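Local atomic coordinates of particle-associated glycoside hydrolase (Acinetobacter phage Fri1, PDB entry 6C72), a protein that probably degrades the capsular polysaccharide of Acinetobacter baumannii, serving as a trimeric phage tailspike depolymerase during entry into the host cell. Residues V348-N352 and C353-G357; D460-T463 and I464-Q467. One frame throughout, in Å; residues are numbered along the deposited sequence.

Contact 1: residues V348-N352 and C353-G357; sequences VKFLN and CRFKG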
ATOM      1  N   VAL A 348       6.904  -0.919 -10.322  1.00 30.26           N
ATOM      2  CA  VAL A 348       5.823  -0.192 -10.969  1.00 30.45           C
ATOM      3  C   VAL A 348       4.515  -0.888 -10.626  1.00 30.75           C
ATOM      4  O   VAL A 348       4.373  -2.093 -10.849  1.00 30.84           O
ATOM      5  CB  VAL A 348       6.031  -0.165 -12.487  1.00 30.34           C
ATOM      6  CG1 VAL A 348       4.828   0.459 -13.172  1.00 30.56           C
ATOM      7  CG2 VAL A 348       7.323   0.536 -12.826  1.00 30.08           C
ATOM      8  N   LYS A 349       3.557  -0.145 -10.105  1.00 27.99           N
ATOM      9  CA  LYS A 349       2.297  -0.723  -9.665  1.00 28.12           C
ATOM     10  C   LYS A 349       1.145  -0.063 -10.398  1.00 28.72           C
ATOM     11  O   LYS A 349       1.061   1.170 -10.449  1.00 28.70           O
ATOM     12  CB  LYS A 349       2.111  -0.556  -8.163  1.00 27.24           C
ATOM     13  CG  LYS A 349       3.196  -1.178  -7.321  1.00 26.70           C
ATOM     14  CD  LYS A 349       2.861  -0.921  -5.876  1.00 25.65           C
ATOM     15  CE  LYS A 349       3.801  -1.637  -4.917  1.00 25.17           C
ATOM     16  NZ  LYS A 349       4.952  -0.774  -4.607  1.00 24.23           N
ATOM     17  N   PHE A 350       0.257  -0.886 -10.951  1.00 22.22           N
ATOM     18  CA  PHE A 350      -0.994  -0.419 -11.540  1.00 22.08           C
ATOM     19  C   PHE A 350      -2.117  -0.831 -10.598  1.00 22.38           C
ATOM     20  O   PHE A 350      -2.421  -2.026 -10.468  1.00 22.67           O
ATOM     21  CB  PHE A 350      -1.195  -0.982 -12.944  1.00 22.79           C
ATOM     22  CG  PHE A 350      -0.139  -0.546 -13.937  1.00 22.30           C
ATOM     23  CD1 PHE A 350      -0.253   0.673 -14.612  1.00 22.27           C
ATOM     24  CD2 PHE A 350       0.936  -1.352 -14.220  1.00 22.04           C
ATOM     25  CE1 PHE A 350       0.694   1.081 -15.535  1.00 21.56           C
ATOM     26  CE2 PHE A 350       1.902  -0.941 -15.144  1.00 22.01           C
ATOM     27  CZ  PHE A 350       1.768   0.281 -15.807  1.00 21.76           C
ATOM     28  N   LEU A 351      -2.709   0.162  -9.931  1.00 25.83           N
ATOM     29  CA  LEU A 351      -3.737  -0.030  -8.915  1.00 25.05           C
ATOM     30  C   LEU A 351      -4.996   0.727  -9.318  1.00 25.50           C
ATOM     31  O   LEU A 351      -4.923   1.917  -9.650  1.00 26.01           O
ATOM     32  CB  LEU A 351      -3.255   0.466  -7.551  1.00 24.03           C
ATOM     33  CG  LEU A 351      -1.889  -0.003  -7.054  1.00 23.51           C
ATOM     34  CD1 LEU A 351      -1.540   0.678  -5.750  1.00 23.31           C
ATOM     35  CD2 LEU A 351      -1.885  -1.516  -6.880  1.00 23.39           C
ATOM     36  N   ASN A 352      -6.140   0.033  -9.308  1.00 27.17           N
ATOM     37  CA  ASN A 352      -7.449   0.634  -9.562  1.00 27.39           C
ATOM     38  C   ASN A 352      -7.503   1.361 -10.906  1.00 28.54           C
ATOM     39  O   ASN A 352      -8.271   2.307 -11.073  1.00 28.74           O
ATOM     40  CB  ASN A 352      -7.864   1.593  -8.436  1.00 26.78           C
ATOM     41  CG  ASN A 352      -7.782   0.962  -7.048  1.00 25.59           C
ATOM     42  OD1 ASN A 352      -7.620  -0.248  -6.904  1.00 25.13           O
ATOM     43  ND2 ASN A 352      -7.946   1.783  -6.018  1.00 25.15           N
ATOM     44  N   CYS A 353      -6.696   0.935 -11.871  1.00 23.23           N
ATOM     45  CA  CYS A 353      -6.617   1.623 -13.145  1.00 24.24           C
ATOM     46  C   CYS A 353      -7.541   0.985 -14.172  1.00 24.77           C
ATOM     47  O   CYS A 353      -7.944  -0.175 -14.051  1.00 24.51           O
ATOM     48  CB  CYS A 353      -5.181   1.617 -13.683  1.00 24.52           C
ATOM     49  SG  CYS A 353      -3.994   2.584 -12.706  1.00 23.82           S
ATOM     50  N   ARG A 354      -7.826   1.748 -15.227  1.00 26.91           N
ATOM     51  CA  ARG A 354      -8.688   1.299 -16.310  1.00 27.34           C
ATOM     52  C   ARG A 354      -7.960   1.484 -17.631  1.00 27.54           C
ATOM     53  O   ARG A 354      -7.455   2.577 -17.929  1.00 26.72           O
ATOM     54  CB  ARG A 354     -10.016   2.044 -16.298  1.00 26.83           C
ATOM     55  CG  ARG A 354     -10.867   1.546 -15.163  1.00 26.21           C
ATOM     56  CD  ARG A 354     -12.081   2.385 -14.869  1.00 25.78           C
ATOM     57  NE  ARG A 354     -11.790   3.786 -14.567  1.00 25.61           N
ATOM     58  CZ  ARG A 354     -11.118   4.211 -13.500  1.00 25.28           C
ATOM     59  NH1 ARG A 354     -10.602   3.334 -12.634  1.00 24.93           N
ATOM     60  NH2 ARG A 354     -10.951   5.519 -13.302  1.00 25.22           N
ATOM     61  N   PHE A 355      -7.841   0.394 -18.376  1.00 23.44           N
ATOM     62  CA  PHE A 355      -7.250   0.393 -19.704  1.00 22.87           C
ATOM     63  C   PHE A 355      -8.406   0.312 -20.692  1.00 23.26           C
ATOM     64  O   PHE A 355      -9.101  -0.714 -20.775  1.00 24.09           O
ATOM     65  CB  PHE A 355      -6.269  -0.768 -19.855  1.00 22.75           C
ATOM     66  CG  PHE A 355      -5.060  -0.661 -18.951  1.00 22.08           C
ATOM     67  CD1 PHE A 355      -5.153  -0.940 -17.597  1.00 22.99           C
ATOM     68  CD2 PHE A 355      -3.819  -0.293 -19.463  1.00 21.85           C
ATOM     69  CE1 PHE A 355      -4.036  -0.853 -16.775  1.00 22.33           C
ATOM     70  CE2 PHE A 355      -2.704  -0.198 -18.643  1.00 21.77           C
ATOM     71  CZ  PHE A 355      -2.815  -0.480 -17.299  1.00 21.77           C
ATOM     72  N   LYS A 356      -8.635   1.403 -21.417  1.00 34.75           N
ATOM     73  CA  LYS A 356      -9.805   1.538 -22.266  1.00 35.02           C
ATOM     74  C   LYS A 356      -9.389   1.582 -23.728  1.00 34.60           C
ATOM     75  O   LYS A 356      -8.257   1.939 -24.068  1.00 33.80           O
ATOM     76  CB  LYS A 356     -10.586   2.806 -21.917  1.00 34.46           C
ATOM     77  CG  LYS A 356     -11.215   2.796 -20.541  1.00 34.67           C
ATOM     78  CD  LYS A 356     -11.882   4.125 -20.245  1.00 33.91           C
ATOM     79  CE  LYS A 356     -12.510   4.133 -18.867  1.00 33.88           C
ATOM     80  NZ  LYS A 356     -12.992   5.481 -18.507  1.00 33.22           N
ATOM     81  N   GLY A 357     -10.333   1.242 -24.595  1.00 32.87           N
ATOM     82  CA  GLY A 357     -10.073   1.272 -26.015  1.00 32.70           C
ATOM     83  C   GLY A 357      -9.031   0.262 -26.421  1.00 32.78           C
ATOM     84  O   GLY A 357      -9.232  -0.947 -26.246  1.00 33.45           O
TER

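Contact 2: residues D460-T463 and I464-Q467; sequences DRRT and ITQQ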
ATOM      1  N   ASP A 460      -0.330 -24.547  -8.872  1.00 26.90           N
ATOM      2  CA  ASP A 460       0.794 -23.870  -8.236  1.00 27.50           C
ATOM      3  C   ASP A 460       2.082 -24.197  -8.987  1.00 28.54           C
ATOM      4  O   ASP A 460       2.419 -25.373  -9.175  1.00 28.62           O
ATOM      5  CB  ASP A 460       0.912 -24.270  -6.768  1.00 27.05           C
ATOM      6  CG  ASP A 460       1.915 -23.409  -5.997  1.00 27.47           C
ATOM      7  OD1 ASP A 460       2.325 -22.333  -6.518  1.00 27.99           O
ATOM      8  OD2 ASP A 460       2.296 -23.832  -4.872  1.00 27.29           O
ATOM      9  N   ARG A 461       2.786 -23.151  -9.432  1.00 27.59           N
ATOM     10  CA  ARG A 461       4.073 -23.283 -10.111  1.00 28.56           C
ATOM     11  C   ARG A 461       5.123 -22.366  -9.482  1.00 28.94           C
ATOM     12  O   ARG A 461       6.150 -22.062 -10.110  1.00 29.53           O
ATOM     13  CB  ARG A 461       3.913 -22.999 -11.611  1.00 28.92           C
ATOM     14  CG  ARG A 461       2.815 -23.849 -12.289  1.00 28.42           C
ATOM     15  CD  ARG A 461       2.813 -23.723 -13.803  1.00 28.74           C
ATOM     16  NE  ARG A 461       1.906 -24.672 -14.449  1.00 28.21           N
ATOM     17  CZ  ARG A 461       0.818 -24.323 -15.141  1.00 27.81           C
ATOM     18  NH1 ARG A 461       0.499 -23.043 -15.281  1.00 27.97           N
ATOM     19  NH2 ARG A 461       0.046 -25.250 -15.702  1.00 27.19           N
ATOM     20  N   ARG A 462       4.879 -21.902  -8.263  1.00 27.34           N
ATOM     21  CA  ARG A 462       5.799 -20.975  -7.629  1.00 27.93           C
ATOM     22  C   ARG A 462       7.063 -21.694  -7.167  1.00 27.88           C
ATOM     23  O   ARG A 462       7.041 -22.866  -6.778  1.00 27.36           O
ATOM     24  CB  ARG A 462       5.124 -20.282  -6.445  1.00 28.13           C
ATOM     25  CG  ARG A 462       3.996 -19.321  -6.833  1.00 28.33           C
ATOM     26  CD  ARG A 462       3.196 -18.925  -5.592  1.00 28.46           C
ATOM     27  NE  ARG A 462       2.589 -20.117  -5.010  1.00 27.86           N
ATOM     28  CZ  ARG A 462       2.287 -20.253  -3.723  1.00 27.92           C
ATOM     29  NH1 ARG A 462       2.541 -19.260  -2.871  1.00 28.56           N
ATOM     30  NH2 ARG A 462       1.744 -21.391  -3.292  1.00 27.42           N
ATOM     31  N   THR A 463       8.171 -20.955  -7.178  1.00 30.83           N
ATOM     32  CA  THR A 463       9.455 -21.527  -6.792  1.00 30.94           C
ATOM     33  C   THR A 463       9.489 -21.877  -5.307  1.00 30.30           C
ATOM     34  O   THR A 463      10.083 -22.886  -4.919  1.00 30.21           O
ATOM     35  CB  THR A 463      10.583 -20.553  -7.152  1.00 31.22           C
ATOM     36  OG1 THR A 463      10.581 -20.314  -8.565  1.00 31.63           O
ATOM     37  CG2 THR A 463      11.930 -21.119  -6.758  1.00 31.18           C
ATOM     38  N   ILE A 464       8.859 -21.059  -4.463  1.00 31.55           N
ATOM     39  CA  ILE A 464       8.926 -21.272  -3.021  1.00 30.99           C
ATOM     40  C   ILE A 464       8.364 -22.642  -2.650  1.00 30.66           C
ATOM     41  O   ILE A 464       8.785 -23.249  -1.660  1.00 30.42           O
ATOM     42  CB  ILE A 464       8.191 -20.132  -2.284  1.00 30.60           C
ATOM     43  CG1 ILE A 464       8.358 -20.260  -0.778  1.00 30.21           C
ATOM     44  CG2 ILE A 464       6.705 -20.109  -2.611  1.00 30.31           C
ATOM     45  CD1 ILE A 464       9.748 -20.018  -0.339  1.00 30.35           C
ATOM     46  N   THR A 465       7.422 -23.160  -3.433  1.00 28.83           N
ATOM     47  CA  THR A 465       6.779 -24.432  -3.164  1.00 28.45           C
ATOM     48  C   THR A 465       7.270 -25.549  -4.070  1.00 28.88           C
ATOM     49  O   THR A 465       6.670 -26.633  -4.081  1.00 28.57           O
ATOM     50  CB  THR A 465       5.267 -24.282  -3.329  1.00 27.96           C
ATOM     51  OG1 THR A 465       5.008 -23.680  -4.604  1.00 28.32           O
ATOM     52  CG2 THR A 465       4.670 -23.427  -2.218  1.00 27.53           C
ATOM     53  N   GLN A 466       8.330 -25.328  -4.838  1.00 32.14           N
ATOM     54  CA  GLN A 466       8.709 -26.355  -5.802  1.00 32.69           C
ATOM     55  C   GLN A 466       9.121 -27.658  -5.116  1.00 32.37           C
ATOM     56  O   GLN A 466       8.930 -28.736  -5.687  1.00 32.58           O
ATOM     57  CB  GLN A 466       9.828 -25.837  -6.711  1.00 33.40           C
ATOM     58  CG  GLN A 466      11.153 -25.677  -6.018  1.00 33.24           C
ATOM     59  CD  GLN A 466      12.158 -24.911  -6.865  1.00 33.60           C
ATOM     60  OE1 GLN A 466      11.889 -24.579  -8.030  1.00 33.93           O
ATOM     61  NE2 GLN A 466      13.321 -24.617  -6.283  1.00 33.36           N
ATOM     62  N   GLN A 467       9.624 -27.593  -3.879  1.00 33.70           N
ATOM     63  CA  GLN A 467      10.031 -28.818  -3.185  1.00 33.40           C
ATOM     64  C   GLN A 467       8.853 -29.741  -2.896  1.00 32.94           C
ATOM     65  O   GLN A 467       9.063 -30.922  -2.620  1.00 32.78           O
ATOM     66  CB  GLN A 467      10.752 -28.483  -1.881  1.00 33.07           C
ATOM     67  CG  GLN A 467       9.839 -27.925  -0.804  1.00 32.68           C
ATOM     68  CD  GLN A 467      10.612 -27.249   0.308  1.00 32.59           C
ATOM     69  OE1 GLN A 467      11.256 -26.221   0.084  1.00 32.76           O
ATOM     70  NE2 GLN A 467      10.543 -27.806   1.517  1.00 32.37           N
TER

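Contact 1: residues V348-N352 and C353-G357
Phe350 and Phe355 meet ring to ring inside the corner where strand 348-351 gives way to strand 354-357. The aromatic pair is an offset edge-to-face stack: Phe355 turns its edge toward the face of Phe350, the planes stand at 63° and the centroids lie 5.8 Å apart. The two side chains run roughly perpendicular, and the touch itself is between single atoms, Phe350 CD1 and Phe355 CZ at 3.9 Å. Both rings take the same first torsion, with CG anti to the carbonyl carbon, and, because the chain turns by roughly a right angle between the strands, they come together across the inside of the corner.

Cys353 SG lies on the inner side of the bend, 3.3 Å from Leu351 O and 4.4 Å from Phe350 CA, so the thiol is tucked back against the strand that precedes it. The corner itself is made by Asn352, whose positive phi of 56° turns the chain between the two strands.

Polar side chains lie on the outer side. The Arg354 chain bends at chi3, which brings NH1 to 3.0 Å from Asn352 O, an oxygen that sits at the guanidinium edge, near its plane. Its NH2 is hydrogen-bonded to Asn319, while Asn352 ND2 donates to Asp279 of the second subunit.

The arrangement is characteristic of a corner of a parallel beta-helix, where successive coils stack like residues on one another. Strand 348-351 lies between strands 312-318 and 372-375, and strand 354-357 between 321-324 and 378-379. Phe355 also stacks with Phe322 and Phe379 of the adjoining coils, and Val334 of strand 333-336 packs against both rings of the contact.

Contact 2: residues D460-T463 and I464-Q467
Asp460 and Thr465 reach toward one another, bringing Asp460 OD2 to 2.7 Å from Thr465 OG1. That hydroxyl also lies 3.1 Å from Arg462 O. With chi1 at 51°, Thr465 OG1 sits between its own backbone N and carbonyl carbon, a position facing both oxygens.

Arg462 grips the same carboxylate side-on. Its NE donates to Asp460 OD1 at 2.7 Å in a nearly straight salt bridge, and NH2 reaches Asp460 OD2 at 3.0 Å. The backbone N of Arg462 closes an Asx turn on OD1 from the face of the carboxylate opposite to NE, so OD1 is held between two donors. These bonds hold the guanidinium in place, and one of its faces is turned to the methyls of Thr465 and Ile464; Arg462 NH2 is 3.7 Å from Thr465 CG2.

Thr463 and Gln466 run alongside each other, with Thr463 CG2 3.7 Å from Gln466 OE1. In the backbone that carries them, Gln466 N donates to Thr463 O at 3.0 Å, almost straight at the hydrogen (169°) although it comes from above the carbonyl plane. A weak bond from Thr465 N to Arg462 O adds to this tight turn, while Thr463 OG1 is hydrogen-bonded to Asp420.

The turn belongs to the loop between strands 448-450 and 475-478, beyond the stacked coils, with strand 443-444 touching Asp460 and Arg462 through Ser443. It is also part of the trimer interface: Tyr468 of the second subunit hydrogen-bonds Asp460 OD2, and Phe444 of the third subunit packs on Ile464.

From the N terminus, the chain passes through the early coils before reaching contact 1, which rounds a single corner between strands 348-351 and 354-357. It then runs through further coils, including strands 372-375 and 422-429, to strand 448-450; contact 2 folds the loop that follows, on the way to strand 475-478 and the C-terminal antiparallel sheets. The two are in series, neither nested nor crossed, and they do not touch: their centres are 28 Å apart and their nearest atoms about 17 Å. Contact 1 joins neighbouring faces of the beta-helix, contact 2 shapes the connection beyond it, and both meet the second subunit of the trimer.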